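Local coordinates for protein AimR transcriptional regulator (Bacillus phage phi3T, PDB 5ZVV) that activates transcription of the phage aimX locus as a homodimer, apparently promoting lytic growth until the arbitrium peptide converts it to an inactive monomer and lysogeny follows, at residues A[229-234]-A[254-259]; A[248-253]-A[268-273]. One frame throughout, in Å; residues are numbered along the deposited sequence.

Overall arrangement
Both contacts lie in the all-helical, TPR-clan region of AimR, their centres about 9 Å apart. Their segments alternate along the chain: 229-234, 248-253, 254-259, then 268-273. Helix 224-237 contributes to interaction 1, helix 243-252 and helix 260-277 form interaction 2, and the loop 254-259 between those two helices returns to interaction 1. Consistent with the TPR clan, the pair samples three successive helices, 224-237, 243-252 and 260-277, in which each packs on its neighbours in sequence. Y231 joins the two sites directly, its CB lying 3.4 Å from A249 O. No second chain touches any of the four segments, so this is packing within one subunit of the dimer.

Interaction 1: residues A[229-234]-A[254-259]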
loop_
_atom_site.group_PDB
_atom_site.type_symbol
_atom_site.label_atom_id
_atom_site.label_comp_id
_atom_site.label_asym_id
_atom_site.label_seq_id
_atom_site.Cartn_x
_atom_site.Cartn_y
_atom_site.Cartn_z
ATOM N N PHE A 229 -7.549 8.380 -23.119
ATOM C CA PHE A 229 -6.503 7.883 -22.233
ATOM C C PHE A 229 -5.956 6.532 -22.680
ATOM O O PHE A 229 -4.821 6.191 -22.330
ATOM C CB PHE A 229 -7.016 7.810 -20.795
ATOM C CG PHE A 229 -7.053 9.147 -20.114
ATOM C CD1 PHE A 229 -5.874 9.806 -19.801
ATOM C CD2 PHE A 229 -8.257 9.756 -19.809
ATOM C CE1 PHE A 229 -5.895 11.044 -19.186
ATOM C CE2 PHE A 229 -8.287 10.996 -19.192
ATOM C CZ PHE A 229 -7.104 11.639 -18.880
ATOM N N ALA A 230 -6.719 5.771 -23.465
ATOM C CA ALA A 230 -6.211 4.507 -23.980
ATOM C C ALA A 230 -5.120 4.737 -25.022
ATOM O O ALA A 230 -4.034 4.149 -24.937
ATOM C CB ALA A 230 -7.356 3.683 -24.562
ATOM N N TYR A 231 -5.391 5.592 -26.016
ATOM C CA TYR A 231 -4.363 5.901 -27.009
ATOM C C TYR A 231 -3.199 6.662 -26.390
ATOM O O TYR A 231 -2.048 6.484 -26.808
ATOM C CB TYR A 231 -4.968 6.690 -28.171
ATOM C CG TYR A 231 -5.753 5.824 -29.123
ATOM C CD1 TYR A 231 -5.110 4.887 -29.925
ATOM C CD2 TYR A 231 -7.134 5.931 -29.218
ATOM C CE1 TYR A 231 -5.819 4.085 -30.796
ATOM C CE2 TYR A 231 -7.854 5.132 -30.087
ATOM C CZ TYR A 231 -7.190 4.210 -30.874
ATOM O OH TYR A 231 -7.897 3.409 -31.740
ATOM N N LEU A 232 -3.481 7.509 -25.398
ATOM C CA LEU A 232 -2.413 8.140 -24.632
ATOM C C LEU A 232 -1.517 7.092 -23.984
ATOM O O LEU A 232 -0.285 7.207 -24.019
ATOM C CB LEU A 232 -3.019 9.066 -23.576
ATOM C CG LEU A 232 -2.140 10.164 -22.984
ATOM C CD1 LEU A 232 -1.749 11.169 -24.058
ATOM C CD2 LEU A 232 -2.860 10.854 -21.830
ATOM N N THR A 233 -2.119 6.046 -23.408
ATOM C CA THR A 233 -1.331 5.003 -22.758
ATOM C C THR A 233 -0.516 4.205 -23.770
ATOM O O THR A 233 0.656 3.901 -23.523
ATOM C CB THR A 233 -2.240 4.070 -21.955
ATOM O OG1 THR A 233 -2.923 4.819 -20.942
ATOM C CG2 THR A 233 -1.422 2.971 -21.289
ATOM N N ILE A 234 -1.116 3.854 -24.911
ATOM C CA ILE A 234 -0.386 3.110 -25.938
ATOM C C ILE A 234 0.826 3.910 -26.410
ATOM O O ILE A 234 1.968 3.417 -26.419
ATOM C CB ILE A 234 -1.325 2.755 -27.107
ATOM C CG1 ILE A 234 -2.380 1.742 -26.654
ATOM C CG2 ILE A 234 -0.536 2.224 -28.303
ATOM C CD1 ILE A 234 -3.445 1.448 -27.690
ATOM N N GLN A 254 -6.403 12.164 -30.728
ATOM C CA GLN A 254 -6.847 13.548 -30.917
ATOM C C GLN A 254 -8.367 13.647 -31.006
ATOM O O GLN A 254 -8.983 14.495 -30.350
ATOM C CB GLN A 254 -6.201 14.141 -32.170
ATOM C CG GLN A 254 -6.748 15.507 -32.576
ATOM C CD GLN A 254 -6.532 16.565 -31.512
ATOM O OE1 GLN A 254 -5.398 16.901 -31.175
ATOM N NE2 GLN A 254 -7.625 17.092 -30.972
ATOM N N LYS A 255 -8.990 12.789 -31.817
ATOM C CA LYS A 255 -10.432 12.862 -32.028
ATOM C C LYS A 255 -11.235 12.612 -30.757
ATOM O O LYS A 255 -12.446 12.855 -30.755
ATOM C CB LYS A 255 -10.851 11.860 -33.108
ATOM C CG LYS A 255 -10.681 10.407 -32.693
ATOM C CD LYS A 255 -11.082 9.445 -33.802
ATOM C CE LYS A 255 -9.861 8.910 -34.543
ATOM N NZ LYS A 255 -8.955 8.134 -33.640
ATOM N N TYR A 256 -10.598 12.141 -29.686
ATOM C CA TYR A 256 -11.272 11.853 -28.430
ATOM C C TYR A 256 -11.044 12.926 -27.370
ATOM O O TYR A 256 -11.576 12.807 -26.263
ATOM C CB TYR A 256 -10.818 10.489 -27.893
ATOM C CG TYR A 256 -11.062 9.340 -28.849
ATOM C CD1 TYR A 256 -12.347 8.865 -29.080
ATOM C CD2 TYR A 256 -10.008 8.732 -29.520
ATOM C CE1 TYR A 256 -12.577 7.818 -29.952
ATOM C CE2 TYR A 256 -10.229 7.682 -30.393
ATOM C CZ TYR A 256 -11.514 7.230 -30.605
ATOM O OH TYR A 256 -11.738 6.186 -31.471
ATOM N N ALA A 257 -10.266 13.963 -27.675
ATOM C CA ALA A 257 -10.011 15.056 -26.742
ATOM C C ALA A 257 -11.064 16.136 -26.966
ATOM O O ALA A 257 -11.101 16.767 -28.027
ATOM C CB ALA A 257 -8.600 15.606 -26.929
ATOM N N LYS A 258 -11.921 16.350 -25.968
ATOM C CA LYS A 258 -13.070 17.239 -26.107
ATOM C C LYS A 258 -13.009 18.448 -25.185
ATOM O O LYS A 258 -14.004 19.174 -25.068
ATOM C CB LYS A 258 -14.367 16.464 -25.863
ATOM C CG LYS A 258 -14.595 15.336 -26.853
ATOM C CD LYS A 258 -14.494 15.842 -28.283
ATOM C CE LYS A 258 -14.656 14.714 -29.288
ATOM N NZ LYS A 258 -14.504 15.198 -30.691
ATOM N N ASN A 259 -11.881 18.679 -24.524
ATOM C CA ASN A 259 -11.706 19.826 -23.648
ATOM C C ASN A 259 -10.231 20.214 -23.670
ATOM O O ASN A 259 -9.382 19.392 -24.021
ATOM C CB ASN A 259 -12.170 19.524 -22.216
ATOM C CG ASN A 259 -11.481 18.321 -21.614
ATOM O OD1 ASN A 259 -10.294 18.366 -21.299
ATOM N ND2 ASN A 259 -12.228 17.236 -21.440
#
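Y231 and Y256 meet rim to rim, and their rings account for the close contact between segments 229-234 and 254-259. The nearest atoms are Y231 CE2 and Y256 CE2, 3.5 Å apart, followed by Y231 CD2 and Y256 CE2 at 3.7 Å. The tight part of the contact is confined to these facing rims, where Y231 CD2 and Y256 CD2 are still only 4.0 Å apart. The ring planes are turned only 12° from one another, yet the centroids lie 5.8 Å apart and neither ring sits over the face of the other, so this near-parallel pair is not a stack. In both tyrosines CG stands beside the backbone N and anti to the carbonyl carbon (chi1 -77° in Y231, -58° in Y256), which sends each ring from its own backbone toward the other. Y231 also touches I218 of helix 207-220, and Y256 extends the contact along helix 224-237 to N224, C227 and F228.

The side towards the phenol ends is looser. There Y231 OH and Y256 OH are 4.7 Å apart, too far for a direct hydrogen bond. K255, an exposed residue, lays its CG over one face of the Y256 ring, displaced toward the rim, but its NZ comes no nearer than 4.8 Å to Y231 CE2 and is hydrogen-bonded instead to K252 O. Further along the loop, N259 caps the next helix through OD1 to H262 N. A loop reaching back past helix 243-252 to the helix before it, 224-237, with its last residue serving as the N-cap of the following one, suits the consecutive antiparallel helices of a TPR-like fold.

Interaction 2: residues A[248-253]-A[268-273]; sequences KAYIKG and GALCFL
The helices carrying 248-253 and 268-273 run nearly antiparallel, at 167° between their N-to-C directions, and their axes approach to 10.2 Å. The backbones come nearest at Y250 and L270, whose CA atoms are 7.0 Å apart. Y250 supplies the central side chain, touching A269, L270 and L273; it is a buried residue whose first torsion (chi1 -73°) sets CG anti to the carbonyl carbon and carries the ring across to the partner helix. A269 CB sits over one face of that ring in a CH-pi contact, 3.6 Å from Y250 CE1 and displaced toward the rim. L273 approaches differently, placing CD2 at the edge of the ring and near its plane, 3.9 Å from Y250 CE2.

Helix 243-252, the short loop after it and helix 260-277 make a helical hairpin, the building element of TPR-like folds such as that of AimR, and here Y250 reaches from one arm to the other. Nearer the backbone, L270 and Y250 lie alongside each other, pointing opposite ways. L270 CD2 lies 3.7 Å from Y250 CB, in a position oblique to the ring.

The phenol end is polar and well supplied with partners. A water donates to Y250 OH at 2.7 Å and also to A269 O, bridging the tyrosine to the backbone of the very residue whose methyl group covers its ring. Y250 OH is hydrogen-bonded as well to N236 OD1, on helix 224-237, while L232 of that helix packs against A269.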
loop_
_atom_site.group_PDB
_atom_site.type_symbol
_atom_site.label_atom_id
_atom_site.label_comp_id
_atom_site.label_asym_id
_atom_site.label_seq_id
_atom_site.Cartn_x
_atom_site.Cartn_y
_atom_site.Cartn_z
ATOM N N LYS A 248 1.859 8.132 -33.831
ATOM C CA LYS A 248 0.631 7.726 -34.507
ATOM C C LYS A 248 -0.468 7.394 -33.503
ATOM O O LYS A 248 -1.639 7.733 -33.721
ATOM C CB LYS A 248 0.911 6.539 -35.428
ATOM C CG LYS A 248 -0.164 6.305 -36.478
ATOM C CD LYS A 248 0.365 5.474 -37.642
ATOM C CE LYS A 248 0.767 4.081 -37.197
ATOM N NZ LYS A 248 1.237 3.239 -38.335
ATOM N N ALA A 249 -0.113 6.743 -32.393
ATOM C CA ALA A 249 -1.108 6.462 -31.358
ATOM C C ALA A 249 -1.584 7.748 -30.688
ATOM O O ALA A 249 -2.795 7.968 -30.521
ATOM C CB ALA A 249 -0.529 5.493 -30.325
ATOM N N TYR A 250 -0.638 8.607 -30.291
ATOM C CA TYR A 250 -0.991 9.912 -29.740
ATOM C C TYR A 250 -1.972 10.644 -30.645
ATOM O O TYR A 250 -3.016 11.126 -30.192
ATOM C CB TYR A 250 0.267 10.759 -29.541
ATOM C CG TYR A 250 1.142 10.332 -28.389
ATOM C CD1 TYR A 250 0.591 9.827 -27.218
ATOM C CD2 TYR A 250 2.523 10.440 -28.470
ATOM C CE1 TYR A 250 1.396 9.441 -26.161
ATOM C CE2 TYR A 250 3.333 10.056 -27.423
ATOM C CZ TYR A 250 2.766 9.559 -26.271
ATOM O OH TYR A 250 3.578 9.179 -25.232
ATOM N N ILE A 251 -1.652 10.728 -31.939
ATOM C CA ILE A 251 -2.527 11.425 -32.878
ATOM C C ILE A 251 -3.878 10.731 -32.971
ATOM O O ILE A 251 -4.913 11.391 -33.125
ATOM C CB ILE A 251 -1.843 11.541 -34.255
ATOM C CG1 ILE A 251 -0.635 12.476 -34.168
ATOM C CG2 ILE A 251 -2.819 12.049 -35.303
ATOM C CD1 ILE A 251 0.152 12.571 -35.457
ATOM N N LYS A 252 -3.903 9.397 -32.863
ATOM C CA LYS A 252 -5.183 8.698 -32.797
ATOM C C LYS A 252 -5.998 9.136 -31.588
ATOM O O LYS A 252 -7.230 9.067 -31.612
ATOM C CB LYS A 252 -4.972 7.184 -32.764
ATOM C CG LYS A 252 -4.634 6.574 -34.110
ATOM C CD LYS A 252 -4.463 5.074 -33.995
ATOM C CE LYS A 252 -3.974 4.474 -35.300
ATOM N NZ LYS A 252 -3.714 3.014 -35.160
ATOM N N GLY A 253 -5.335 9.587 -30.524
ATOM C CA GLY A 253 -6.081 10.124 -29.392
ATOM C C GLY A 253 -6.738 11.477 -29.631
ATOM O O GLY A 253 -7.571 11.887 -28.814
ATOM N N GLY A 268 1.273 17.756 -24.662
ATOM C CA GLY A 268 2.421 17.490 -23.811
ATOM C C GLY A 268 3.057 16.141 -24.090
ATOM O O GLY A 268 4.283 16.001 -24.042
ATOM N N ALA A 269 2.237 15.131 -24.385
ATOM C CA ALA A 269 2.782 13.825 -24.741
ATOM C C ALA A 269 3.604 13.908 -26.019
ATOM O O ALA A 269 4.704 13.343 -26.100
ATOM C CB ALA A 269 1.653 12.805 -24.895
ATOM N N LEU A 270 3.090 14.616 -27.029
ATOM C CA LEU A 270 3.834 14.757 -28.276
ATOM C C LEU A 270 5.073 15.622 -28.093
ATOM O O LEU A 270 6.086 15.405 -28.766
ATOM C CB LEU A 270 2.931 15.339 -29.361
ATOM C CG LEU A 270 1.868 14.394 -29.918
ATOM C CD1 LEU A 270 0.793 15.165 -30.670
ATOM C CD2 LEU A 270 2.521 13.357 -30.824
ATOM N N CYS A 271 5.005 16.600 -27.190
ATOM C CA CYS A 271 6.149 17.461 -26.918
ATOM C C CYS A 271 7.266 16.682 -26.240
ATOM O O CYS A 271 8.439 16.795 -26.619
ATOM C CB CYS A 271 5.708 18.645 -26.054
ATOM S SG CYS A 271 7.009 19.831 -25.695
ATOM N N PHE A 272 6.914 15.877 -25.236
ATOM C CA PHE A 272 7.901 15.004 -24.614
ATOM C C PHE A 272 8.479 14.027 -25.629
ATOM O O PHE A 272 9.692 13.801 -25.668
ATOM C CB PHE A 272 7.281 14.245 -23.443
ATOM C CG PHE A 272 8.272 13.416 -22.677
ATOM C CD1 PHE A 272 9.178 14.019 -21.818
ATOM C CD2 PHE A 272 8.305 12.038 -22.818
ATOM C CE1 PHE A 272 10.096 13.261 -21.109
ATOM C CE2 PHE A 272 9.220 11.272 -22.112
ATOM C CZ PHE A 272 10.116 11.887 -21.256
ATOM N N LEU A 273 7.618 13.433 -26.459
ATOM C CA LEU A 273 8.091 12.483 -27.461
ATOM C C LEU A 273 9.107 13.126 -28.401
ATOM O O LEU A 273 10.217 12.606 -28.588
ATOM C CB LEU A 273 6.907 11.935 -28.253
ATOM C CG LEU A 273 7.251 10.888 -29.309
ATOM C CD1 LEU A 273 7.732 9.595 -28.658
ATOM C CD2 LEU A 273 6.059 10.636 -30.222
HETATM O O HOH W 1 5.168 11.273 -24.576
#